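Local coordinates for protein oxidoreductase (Listeria innocua, PDB 3E18) that binds NAD in a Rossmann-type domain and is probably a dehydrogenase of the GFO/IDH/MocA family whose substrate is not known, at residues A[8-13]-A[30-35]; A[84-89]-A[110-115]; A[124-129]-A[321-326]. All blocks are in the same frame, centred on the assembly; numbering follows the deposited sequence. Where two conformers were deposited one is given.

Contact 1 (A[8-13]-A[30-35]); sequences LVIVGY and LEVHGV. With NAD (nicotinamide-adenine-dinucleotide), chain E.
Leu8, Val9 and Ile10 pair in parallel with Val32, Gly34 and Val35, joining the first two strands of the NAD-binding Rossmann fold; helix 15-25 makes the crossover of this beta-alpha-beta unit. Three backbone hydrogen bonds hold the pair. Leu8 N gives to Glu31 O at 2.9 Å, Leu8 O receives His33 N at 2.8 Å, and Ile10 N gives to Gly34 O at 2.9 Å. A beta bulge slips the register by one residue between Leu8 and Val9, and Gly34 N, buried here, has no partner in the model.

The apolar contacts fall mainly on the face of the sheet that carries Leu8, Ile10, Val32 and Val35, where helix 15-25 also packs. Leu8 CB meets Leu30 CD1, and Ile10 CG1 lies 4.0 Å from Val32 CG1, the two side chains crossing at a slant. Val9, on the opposite face, touches His33 CB with CG2, while the His33 ring turns away to bond Gln7 through ND1.

Past the strand end, the chain turns alongside the cofactor's adenosine ribose. Gly12, with phi 106°, has a backbone shape that calls for glycine, and its CA lies 3.5 Å from NAD O4B. Next to it the side chain of Tyr13 crosses that of Val35 at about a right angle, with Tyr13 CB 3.7 Å from Val35 CG1. Tyr13 CG stands anti to the backbone N (chi1 -165°), which carries the start of the ring alongside Val35 and leaves Tyr13 CG 3.9 Å from Val35 CG1.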
loop_
_atom_site.group_PDB
_atom_site.type_symbol
_atom_site.label_atom_id
_atom_site.label_comp_id
_atom_site.label_asym_id
_atom_site.label_seq_id
_atom_site.Cartn_x
_atom_site.Cartn_y
_atom_site.Cartn_z
ATOM N N LEU A 8 -19.932 38.616 -7.075
ATOM C CA LEU A 8 -19.971 37.404 -6.253
ATOM C C LEU A 8 -20.120 37.774 -4.790
ATOM O O LEU A 8 -19.424 38.663 -4.314
ATOM C CB LEU A 8 -18.667 36.616 -6.431
ATOM C CG LEU A 8 -18.518 35.336 -5.605
ATOM C CD1 LEU A 8 -19.196 34.187 -6.358
ATOM C CD2 LEU A 8 -17.065 35.033 -5.377
ATOM N N VAL A 9 -21.019 37.101 -4.072
ATOM C CA VAL A 9 -21.079 37.252 -2.614
ATOM C C VAL A 9 -20.517 36.004 -1.927
ATOM O O VAL A 9 -20.851 34.871 -2.297
ATOM C CB VAL A 9 -22.508 37.604 -2.110
ATOM C CG1 VAL A 9 -22.617 37.490 -0.583
ATOM C CG2 VAL A 9 -22.904 39.016 -2.582
ATOM N N ILE A 10 -19.643 36.233 -0.947
ATOM C CA ILE A 10 -19.064 35.177 -0.121
ATOM C C ILE A 10 -20.031 34.824 1.001
ATOM O O ILE A 10 -20.395 35.681 1.813
ATOM C CB ILE A 10 -17.687 35.613 0.486
ATOM C CG1 ILE A 10 -16.678 35.987 -0.613
ATOM C CG2 ILE A 10 -17.126 34.560 1.465
ATOM C CD1 ILE A 10 -16.354 34.903 -1.588
ATOM N N VAL A 11 -20.462 33.562 1.027
ATOM C CA VAL A 11 -21.351 33.046 2.076
ATOM C C VAL A 11 -20.575 32.050 2.938
ATOM O O VAL A 11 -20.281 30.926 2.516
ATOM C CB VAL A 11 -22.601 32.348 1.483
ATOM C CG1 VAL A 11 -23.548 31.926 2.587
ATOM C CG2 VAL A 11 -23.305 33.268 0.492
ATOM N N GLY A 12 -20.253 32.469 4.153
ATOM C CA GLY A 12 -19.394 31.688 5.020
ATOM C C GLY A 12 -18.040 32.366 5.051
ATOM O O GLY A 12 -17.177 32.084 4.224
ATOM N N TYR A 13 -17.854 33.270 6.005
ATOM C CA TYR A 13 -16.602 34.001 6.098
ATOM C C TYR A 13 -15.654 33.361 7.121
ATOM O O TYR A 13 -15.253 33.979 8.116
ATOM C CB TYR A 13 -16.871 35.477 6.400
ATOM C CG TYR A 13 -15.677 36.368 6.169
ATOM C CD1 TYR A 13 -15.234 36.650 4.884
ATOM C CD2 TYR A 13 -14.994 36.940 7.249
ATOM C CE1 TYR A 13 -14.132 37.471 4.670
ATOM C CE2 TYR A 13 -13.889 37.745 7.048
ATOM C CZ TYR A 13 -13.470 38.017 5.764
ATOM O OH TYR A 13 -12.373 38.825 5.577
ATOM N N LEU A 30 -14.729 39.474 -12.527
ATOM C CA LEU A 30 -15.463 38.999 -11.382
ATOM C C LEU A 30 -14.945 39.778 -10.202
ATOM O O LEU A 30 -13.744 39.936 -10.053
ATOM C CB LEU A 30 -15.174 37.515 -11.168
ATOM C CG LEU A 30 -15.809 36.802 -9.973
ATOM C CD1 LEU A 30 -17.230 36.347 -10.281
ATOM C CD2 LEU A 30 -14.957 35.613 -9.651
ATOM N N GLU A 31 -15.836 40.276 -9.363
ATOM C CA GLU A 31 -15.386 40.897 -8.130
ATOM C C GLU A 31 -16.223 40.439 -6.942
ATOM O O GLU A 31 -17.300 39.857 -7.122
ATOM C CB GLU A 31 -15.354 42.424 -8.269
ATOM C CG GLU A 31 -16.695 43.099 -8.246
ATOM C CD GLU A 31 -16.585 44.620 -8.264
ATOM O OE1 GLU A 31 -16.300 45.184 -9.348
ATOM O OE2 GLU A 31 -16.801 45.243 -7.195
ATOM N N VAL A 32 -15.710 40.681 -5.734
ATOM C CA VAL A 32 -16.426 40.350 -4.521
ATOM C C VAL A 32 -17.327 41.525 -4.179
ATOM O O VAL A 32 -16.854 42.604 -3.819
ATOM C CB VAL A 32 -15.477 40.048 -3.335
ATOM C CG1 VAL A 32 -16.278 39.685 -2.103
ATOM C CG2 VAL A 32 -14.501 38.925 -3.690
ATOM N N HIS A 33 -18.627 41.305 -4.304
ATOM C CA HIS A 33 -19.620 42.334 -4.016
ATOM C C HIS A 33 -19.800 42.508 -2.521
ATOM O O HIS A 33 -20.116 43.595 -2.045
ATOM C CB HIS A 33 -20.951 41.955 -4.645
ATOM C CG HIS A 33 -21.898 43.103 -4.794
ATOM N ND1 HIS A 33 -21.799 44.020 -5.819
ATOM C CD2 HIS A 33 -22.970 43.477 -4.057
ATOM C CE1 HIS A 33 -22.768 44.911 -5.704
ATOM N NE2 HIS A 33 -23.492 44.604 -4.642
ATOM N N GLY A 34 -19.607 41.421 -1.783
ATOM C CA GLY A 34 -19.795 41.434 -0.347
ATOM C C GLY A 34 -19.807 40.073 0.321
ATOM O O GLY A 34 -19.483 39.051 -0.295
ATOM N N VAL A 35 -20.200 40.071 1.592
ATOM C CA VAL A 35 -20.034 38.921 2.471
ATOM C C VAL A 35 -21.272 38.706 3.347
ATOM O O VAL A 35 -21.823 39.656 3.898
ATOM C CB VAL A 35 -18.797 39.117 3.407
ATOM C CG1 VAL A 35 -18.771 38.079 4.516
ATOM C CG2 VAL A 35 -17.498 39.087 2.622
HETATM P PA NAD E . -14.772 27.483 8.958
HETATM O O1A NAD E . -13.433 28.089 9.131
HETATM O O2A NAD E . -15.323 26.877 10.183
HETATM O O5B NAD E . -15.792 28.570 8.359
HETATM C C5B NAD E . -17.133 28.289 8.029
HETATM C C4B NAD E . -17.914 29.591 8.175
HETATM O O4B NAD E . -19.251 29.431 7.738
HETATM C C3B NAD E . -17.969 30.037 9.634
HETATM O O3B NAD E . -17.519 31.368 9.723
HETATM C C2B NAD E . -19.437 29.932 9.993
HETATM O O2B NAD E . -19.846 30.916 10.915
HETATM C C1B NAD E . -20.114 30.087 8.643
HETATM N N9A NAD E . -21.453 29.480 8.583
HETATM C C8A NAD E . -21.879 28.322 9.187
HETATM N N7A NAD E . -23.178 28.120 8.861
HETATM C C5A NAD E . -23.580 29.138 8.063
HETATM C C6A NAD E . -24.798 29.432 7.459
HETATM N N6A NAD E . -25.777 28.530 7.487
HETATM N N1A NAD E . -24.912 30.575 6.682
HETATM C C2A NAD E . -23.835 31.422 6.509
HETATM N N3A NAD E . -22.631 31.123 7.114
HETATM C C4A NAD E . -22.506 30.001 7.880
HETATM O O3 NAD E . -14.695 26.367 7.787
HETATM P PN NAD E . -13.622 26.355 6.607
HETATM O O1N NAD E . -12.421 25.587 7.031
HETATM O O2N NAD E . -13.477 27.704 6.015
HETATM O O5D NAD E . -14.375 25.402 5.512
HETATM C C5D NAD E . -15.624 25.728 4.941
HETATM C C4D NAD E . -15.830 24.914 3.644
HETATM O O4D NAD E . -14.698 25.052 2.804
HETATM C C3D NAD E . -15.977 23.422 3.889
HETATM O O3D NAD E . -16.859 22.874 2.919
HETATM C C2D NAD E . -14.599 22.848 3.637
HETATM O O2D NAD E . -14.700 21.532 3.143
HETATM C C1D NAD E . -14.065 23.795 2.572
HETATM N N1N NAD E . -12.585 23.928 2.508
HETATM C C2N NAD E . -11.999 23.675 1.300
HETATM C C3N NAD E . -10.625 23.773 1.116
HETATM C C7N NAD E . -10.080 23.710 -0.278
HETATM O O7N NAD E . -8.695 23.601 -0.464
HETATM N N7N NAD E . -10.908 23.770 -1.326
HETATM C C4N NAD E . -9.819 24.177 2.190
HETATM C C5N NAD E . -10.418 24.453 3.422
HETATM C C6N NAD E . -11.806 24.334 3.567
#

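Contact 2 (A[84-89]-A[110-115]); sequences SALEAG and DVAKRV
Helices 78-87 and 102-115 of the Rossmann domain meet here near their C-terminal ends, through Leu86 and Glu87 on one and Val111, Ala112 and Val115 on the other. Leu86 does most of the work. Its CB rests 3.8 Å from Val111 CG1, and beyond it the isopropyl fork straddles the Ala112 methyl, with CD1 and CD2 each 4.0 Å from Ala112 CB. CG stands anti to the carbonyl carbon (chi1 -69°), and chi2 of 163° then sets the two methyls against Ala112. Val92 of strand 91-95 also touches Leu86, which joins helix 78-87 to the sheet.

One turn further on, Val115 CG2 sits 3.6 Å from the carbonyl oxygen Leu86 O. That oxygen also takes a hydrogen bond from Gly89 N, at 2.8 Å, where the chain leaves the helix in a Schellman motif. At the exposed margin Glu87 folds back at chi2 (-73°) and lays its carboxylate across the two valines: OE2 is 4.0 Å from Val111 CG1 and OE1 is 4.0 Å from Val115 CG1. The rest is apolar side-chain packing between successive helices that flank the parallel sheet of a Rossmann fold.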
loop_
_atom_site.group_PDB
_atom_site.type_symbol
_atom_site.label_atom_id
_atom_site.label_comp_id
_atom_site.label_asym_id
_atom_site.label_seq_id
_atom_site.Cartn_x
_atom_site.Cartn_y
_atom_site.Cartn_z
ATOM N N SER A 84 -31.265 27.237 -2.585
ATOM C CA SER A 84 -31.796 28.588 -2.369
ATOM C C SER A 84 -31.238 29.636 -3.323
ATOM O O SER A 84 -31.990 30.466 -3.838
ATOM C CB SER A 84 -31.540 29.055 -0.936
ATOM O OG SER A 84 -32.344 28.313 -0.056
ATOM N N ALA A 85 -29.921 29.623 -3.535
ATOM C CA ALA A 85 -29.292 30.608 -4.412
ATOM C C ALA A 85 -29.721 30.387 -5.850
ATOM O O ALA A 85 -30.087 31.336 -6.553
ATOM C CB ALA A 85 -27.784 30.562 -4.280
ATOM N N LEU A 86 -29.720 29.129 -6.278
ATOM C CA LEU A 86 -30.185 28.792 -7.614
ATOM C C LEU A 86 -31.608 29.293 -7.866
ATOM O O LEU A 86 -31.818 30.045 -8.816
ATOM C CB LEU A 86 -30.055 27.296 -7.906
ATOM C CG LEU A 86 -28.598 26.816 -8.026
ATOM C CD1 LEU A 86 -28.524 25.311 -7.895
ATOM C CD2 LEU A 86 -27.913 27.294 -9.320
ATOM N N GLU A 87 -32.552 28.923 -6.992
ATOM C CA GLU A 87 -33.955 29.380 -7.088
ATOM C C GLU A 87 -34.098 30.888 -7.166
ATOM O O GLU A 87 -34.972 31.394 -7.863
ATOM C CB GLU A 87 -34.797 28.889 -5.902
ATOM C CG GLU A 87 -35.022 27.391 -5.839
ATOM C CD GLU A 87 -36.001 26.863 -6.895
ATOM O OE1 GLU A 87 -36.493 27.642 -7.754
ATOM O OE2 GLU A 87 -36.281 25.646 -6.845
ATOM N N ALA A 88 -33.239 31.596 -6.439
ATOM C CA ALA A 88 -33.179 33.053 -6.497
ATOM C C ALA A 88 -32.546 33.642 -7.778
ATOM O O ALA A 88 -32.520 34.856 -7.954
ATOM C CB ALA A 88 -32.489 33.591 -5.240
ATOM N N GLY A 89 -32.056 32.789 -8.676
ATOM C CA GLY A 89 -31.456 33.230 -9.934
ATOM C C GLY A 89 -29.976 33.562 -9.841
ATOM O O GLY A 89 -29.470 34.372 -10.606
ATOM N N ASP A 110 -30.280 19.142 -10.934
ATOM C CA ASP A 110 -31.648 19.279 -11.440
ATOM C C ASP A 110 -32.177 20.710 -11.321
ATOM O O ASP A 110 -32.680 21.258 -12.286
ATOM C CB ASP A 110 -32.588 18.322 -10.705
ATOM C CG ASP A 110 -32.436 16.876 -11.158
ATOM O OD1 ASP A 110 -31.875 16.623 -12.247
ATOM O OD2 ASP A 110 -32.889 15.994 -10.404
ATOM N N VAL A 111 -32.044 21.300 -10.139
ATOM C CA VAL A 111 -32.462 22.682 -9.914
ATOM C C VAL A 111 -31.705 23.648 -10.840
ATOM O O VAL A 111 -32.332 24.469 -11.491
ATOM C CB VAL A 111 -32.338 23.101 -8.419
ATOM C CG1 VAL A 111 -32.656 24.588 -8.232
ATOM C CG2 VAL A 111 -33.264 22.248 -7.539
ATOM N N ALA A 112 -30.378 23.522 -10.919
ATOM C CA ALA A 112 -29.547 24.404 -11.769
ATOM C C ALA A 112 -30.005 24.359 -13.229
ATOM O O ALA A 112 -30.122 25.395 -13.891
ATOM C CB ALA A 112 -28.064 24.024 -11.657
ATOM N N LYS A 113 -30.305 23.162 -13.708
ATOM C CA LYS A 113 -30.817 22.984 -15.060
ATOM C C LYS A 113 -32.188 23.659 -15.249
ATOM O O LYS A 113 -32.413 24.345 -16.243
ATOM C CB LYS A 113 -30.924 21.498 -15.385
ATOM C CG LYS A 113 -31.102 21.213 -16.864
ATOM C CD LYS A 113 -31.599 19.794 -17.113
ATOM C CE LYS A 113 -31.774 19.513 -18.608
ATOM N NZ LYS A 113 -32.837 20.348 -19.246
ATOM N N ARG A 114 -33.088 23.457 -14.287
ATOM C CA ARG A 114 -34.441 24.015 -14.333
ATOM C C ARG A 114 -34.477 25.537 -14.303
ATOM O O ARG A 114 -35.303 26.144 -14.975
ATOM C CB ARG A 114 -35.305 23.426 -13.211
ATOM C CG ARG A 114 -35.654 21.969 -13.453
ATOM C CD ARG A 114 -35.965 21.245 -12.166
ATOM N NE ARG A 114 -36.066 19.797 -12.364
ATOM C CZ ARG A 114 -36.201 18.910 -11.385
ATOM N NH1 ARG A 114 -36.249 19.300 -10.125
ATOM N NH2 ARG A 114 -36.276 17.624 -11.668
ATOM N N VAL A 115 -33.578 26.159 -13.542
ATOM C CA VAL A 115 -33.565 27.611 -13.461
ATOM C C VAL A 115 -32.584 28.265 -14.450
ATOM O O VAL A 115 -32.455 29.497 -14.467
ATOM C CB VAL A 115 -33.238 28.113 -12.031
ATOM C CG1 VAL A 115 -34.221 27.551 -11.014
ATOM C CG2 VAL A 115 -31.811 27.740 -11.645
#

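Contact 3 (A[124-129]-A[321-326]); sequences NRRWDE and PIVQNE. With NAD (nicotinamide-adenine-dinucleotide), chain E.
The nicotinamide end of the NAD pocket borders this contact, in which the 3-10 turn 124-127, just after the last strand of the Rossmann sheet, meets the segment leading into helix 325-344 through Arg126, Trp127, Ile322 and Val323. Trp127 presents the far side of its six-membered ring: Ile322 CD1 lies 3.7 Å from Trp127 CZ2, while Val323 CG2 comes in at the ring edge, near its plane, 4.1 Å from Trp127 CZ3. The indole nitrogen bonds to Pro305 O.

Arg126 runs extended from CG to NE, and Val323 CG1 sits over one face of its guanidinium, 4.0 Å above the plane and offset toward the rim. Arg126 NH1 stands 3.1 Å from Ile322 O. The guanidinium makes salt bridges through NH2 to Asp183 and through NH1 to Glu327, and Glu327 also accepts from Gln324 N, so one carboxylate bridges the two segments.

On the cofactor side, Asn124 holds the carboxamide with a pair of hydrogen bonds. NAD N7N gives to Asn124 OD1 at 3.0 Å, and Asn124 ND2 gives to NAD O7N at 3.3 Å.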
loop_
_atom_site.group_PDB
_atom_site.type_symbol
_atom_site.label_atom_id
_atom_site.label_comp_id
_atom_site.label_asym_id
_atom_site.label_seq_id
_atom_site.Cartn_x
_atom_site.Cartn_y
_atom_site.Cartn_z
ATOM N N ASN A 124 -10.131 22.944 -6.465
ATOM C CA ASN A 124 -8.944 23.741 -6.732
ATOM C C ASN A 124 -7.660 22.912 -6.837
ATOM O O ASN A 124 -6.688 23.350 -7.445
ATOM C CB ASN A 124 -8.765 24.820 -5.639
ATOM C CG ASN A 124 -8.712 24.233 -4.243
ATOM O OD1 ASN A 124 -9.494 23.358 -3.911
ATOM N ND2 ASN A 124 -7.795 24.735 -3.409
ATOM N N ARG A 125 -7.650 21.706 -6.268
ATOM C CA ARG A 125 -6.408 20.911 -6.266
ATOM C C ARG A 125 -6.125 20.180 -7.576
ATOM O O ARG A 125 -5.079 19.539 -7.730
ATOM C CB ARG A 125 -6.316 20.023 -5.021
ATOM C CG ARG A 125 -6.153 20.883 -3.756
ATOM C CD ARG A 125 -5.544 20.122 -2.605
ATOM N NE ARG A 125 -5.264 20.992 -1.466
ATOM C CZ ARG A 125 -4.084 21.553 -1.189
ATOM N NH1 ARG A 125 -3.019 21.353 -1.963
ATOM N NH2 ARG A 125 -3.968 22.307 -0.108
ATOM N N ARG A 126 -7.036 20.307 -8.540
ATOM C CA ARG A 126 -6.755 19.883 -9.910
ATOM C C ARG A 126 -5.654 20.742 -10.534
ATOM O O ARG A 126 -5.002 20.318 -11.474
ATOM C CB ARG A 126 -7.998 19.979 -10.774
ATOM C CG ARG A 126 -9.056 18.986 -10.443
ATOM C CD ARG A 126 -10.137 19.046 -11.488
ATOM N NE ARG A 126 -11.296 18.271 -11.086
ATOM C CZ ARG A 126 -12.267 17.919 -11.923
ATOM N NH1 ARG A 126 -12.217 18.321 -13.175
ATOM N NH2 ARG A 126 -13.312 17.220 -11.498
ATOM N N TRP A 127 -5.436 21.930 -9.974
ATOM C CA TRP A 127 -4.387 22.842 -10.427
ATOM C C TRP A 127 -3.065 22.677 -9.648
ATOM O O TRP A 127 -2.097 23.386 -9.914
ATOM C CB TRP A 127 -4.888 24.297 -10.347
ATOM C CG TRP A 127 -5.834 24.710 -11.473
ATOM C CD1 TRP A 127 -5.505 25.411 -12.601
ATOM C CD2 TRP A 127 -7.245 24.445 -11.567
ATOM N NE1 TRP A 127 -6.617 25.608 -13.389
ATOM C CE2 TRP A 127 -7.701 25.032 -12.779
ATOM C CE3 TRP A 127 -8.173 23.782 -10.743
ATOM C CZ2 TRP A 127 -9.042 24.962 -13.196
ATOM C CZ3 TRP A 127 -9.523 23.715 -11.161
ATOM C CH2 TRP A 127 -9.938 24.308 -12.377
ATOM N N ASP A 128 -3.031 21.749 -8.693
ATOM C CA ASP A 128 -1.824 21.494 -7.892
ATOM C C ASP A 128 -0.655 21.076 -8.789
ATOM O O ASP A 128 -0.812 20.227 -9.666
ATOM C CB ASP A 128 -2.086 20.425 -6.827
ATOM C CG ASP A 128 -2.612 20.997 -5.514
ATOM O OD1 ASP A 128 -2.896 22.215 -5.433
ATOM O OD2 ASP A 128 -2.740 20.210 -4.544
ATOM N N GLU A 129 0.496 21.706 -8.588
ATOM C CA GLU A 129 1.678 21.495 -9.436
ATOM C C GLU A 129 2.193 20.042 -9.431
ATOM O O GLU A 129 2.476 19.462 -10.486
ATOM C CB GLU A 129 2.797 22.455 -9.002
ATOM C CG GLU A 129 3.788 22.764 -10.107
ATOM C CD GLU A 129 4.781 23.874 -9.758
ATOM O OE1 GLU A 129 4.529 24.668 -8.816
ATOM O OE2 GLU A 129 5.829 23.939 -10.440
ATOM N N PRO A 321 -17.031 23.830 -18.791
ATOM C CA PRO A 321 -16.404 23.777 -17.465
ATOM C C PRO A 321 -15.246 22.772 -17.359
ATOM O O PRO A 321 -15.309 21.690 -17.948
ATOM C CB PRO A 321 -17.558 23.373 -16.535
ATOM C CG PRO A 321 -18.580 22.731 -17.428
ATOM C CD PRO A 321 -18.425 23.328 -18.780
ATOM N N ILE A 322 -14.190 23.151 -16.637
ATOM C CA ILE A 322 -13.088 22.227 -16.322
ATOM C C ILE A 322 -13.556 21.229 -15.249
ATOM O O ILE A 322 -13.446 20.009 -15.434
ATOM C CB ILE A 322 -11.795 22.989 -15.894
ATOM C CG1 ILE A 322 -11.172 23.708 -17.106
ATOM C CG2 ILE A 322 -10.768 22.037 -15.263
ATOM C CD1 ILE A 322 -10.098 24.720 -16.753
ATOM N N VAL A 323 -14.076 21.749 -14.140
ATOM C CA VAL A 323 -14.687 20.921 -13.090
ATOM C C VAL A 323 -16.147 20.671 -13.473
ATOM O O VAL A 323 -16.996 21.536 -13.290
ATOM C CB VAL A 323 -14.623 21.594 -11.699
ATOM C CG1 VAL A 323 -15.166 20.644 -10.633
ATOM C CG2 VAL A 323 -13.200 21.993 -11.343
ATOM N N GLN A 324 -16.416 19.495 -14.031
ATOM C CA GLN A 324 -17.739 19.145 -14.502
ATOM C C GLN A 324 -18.521 18.476 -13.385
ATOM O O GLN A 324 -17.953 17.720 -12.602
ATOM C CB GLN A 324 -17.622 18.215 -15.715
ATOM C CG GLN A 324 -16.880 18.876 -16.854
ATOM C CD GLN A 324 -17.253 18.329 -18.210
ATOM O OE1 GLN A 324 -18.359 18.562 -18.704
ATOM N NE2 GLN A 324 -16.323 17.614 -18.836
ATOM N N ASN A 325 -19.821 18.763 -13.310
ATOM C CA ASN A 325 -20.656 18.281 -12.207
ATOM C C ASN A 325 -20.807 16.765 -12.196
ATOM O O ASN A 325 -20.855 16.155 -11.133
ATOM C CB ASN A 325 -22.024 18.967 -12.229
ATOM C CG ASN A 325 -21.957 20.399 -11.747
ATOM O OD1 ASN A 325 -21.146 20.737 -10.892
ATOM N ND2 ASN A 325 -22.816 21.250 -12.290
ATOM N N GLU A 326 -20.859 16.175 -13.386
ATOM C CA GLU A 326 -20.936 14.726 -13.548
ATOM C C GLU A 326 -19.688 14.022 -13.000
ATOM O O GLU A 326 -19.772 12.911 -12.469
ATOM C CB GLU A 326 -21.192 14.361 -15.016
ATOM C CG GLU A 326 -20.776 15.420 -16.049
ATOM C CD GLU A 326 -21.792 16.556 -16.209
ATOM O OE1 GLU A 326 -21.389 17.729 -16.075
ATOM O OE2 GLU A 326 -22.989 16.279 -16.452
HETATM P PA NAD E . -14.772 27.483 8.958
HETATM O O1A NAD E . -13.433 28.089 9.131
HETATM O O2A NAD E . -15.323 26.877 10.183
HETATM O O5B NAD E . -15.792 28.570 8.359
HETATM C C5B NAD E . -17.133 28.289 8.029
HETATM C C4B NAD E . -17.914 29.591 8.175
HETATM O O4B NAD E . -19.251 29.431 7.738
HETATM C C3B NAD E . -17.969 30.037 9.634
HETATM O O3B NAD E . -17.519 31.368 9.723
HETATM C C2B NAD E . -19.437 29.932 9.993
HETATM O O2B NAD E . -19.846 30.916 10.915
HETATM C C1B NAD E . -20.114 30.087 8.643
HETATM N N9A NAD E . -21.453 29.480 8.583
HETATM C C8A NAD E . -21.879 28.322 9.187
HETATM N N7A NAD E . -23.178 28.120 8.861
HETATM C C5A NAD E . -23.580 29.138 8.063
HETATM C C6A NAD E . -24.798 29.432 7.459
HETATM N N6A NAD E . -25.777 28.530 7.487
HETATM N N1A NAD E . -24.912 30.575 6.682
HETATM C C2A NAD E . -23.835 31.422 6.509
HETATM N N3A NAD E . -22.631 31.123 7.114
HETATM C C4A NAD E . -22.506 30.001 7.880
HETATM O O3 NAD E . -14.695 26.367 7.787
HETATM P PN NAD E . -13.622 26.355 6.607
HETATM O O1N NAD E . -12.421 25.587 7.031
HETATM O O2N NAD E . -13.477 27.704 6.015
HETATM O O5D NAD E . -14.375 25.402 5.512
HETATM C C5D NAD E . -15.624 25.728 4.941
HETATM C C4D NAD E . -15.830 24.914 3.644
HETATM O O4D NAD E . -14.698 25.052 2.804
HETATM C C3D NAD E . -15.977 23.422 3.889
HETATM O O3D NAD E . -16.859 22.874 2.919
HETATM C C2D NAD E . -14.599 22.848 3.637
HETATM O O2D NAD E . -14.700 21.532 3.143
HETATM C C1D NAD E . -14.065 23.795 2.572
HETATM N N1N NAD E . -12.585 23.928 2.508
HETATM C C2N NAD E . -11.999 23.675 1.300
HETATM C C3N NAD E . -10.625 23.773 1.116
HETATM C C7N NAD E . -10.080 23.710 -0.278
HETATM O O7N NAD E . -8.695 23.601 -0.464
HETATM N N7N NAD E . -10.908 23.770 -1.326
HETATM C C4N NAD E . -9.819 24.177 2.190
HETATM C C5N NAD E . -10.418 24.453 3.422
HETATM C C6N NAD E . -11.806 24.334 3.567
#

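Overall arrangement
Contacts 1 and 3 both touch the same NAD molecule, at its two ends: contact 1 lies by the adenosine ribose, contact 3 by the nicotinamide carboxamide. Their centres are about 21 Å apart and their nearest atoms about 13 Å apart, and the extended cofactor lies between them. Contact 2 lies away from the annotated sites, on helices of the same NAD-binding domain as contact 1, with centres about 19 Å apart and nearest atoms about 7 Å apart. It comes within about 6 Å of contact 3 at the nearest atoms. Along the chain the three follow in series, and contact 3 brings a late segment, 321-326, back to strand 119-122 at the edge of the Rossmann sheet.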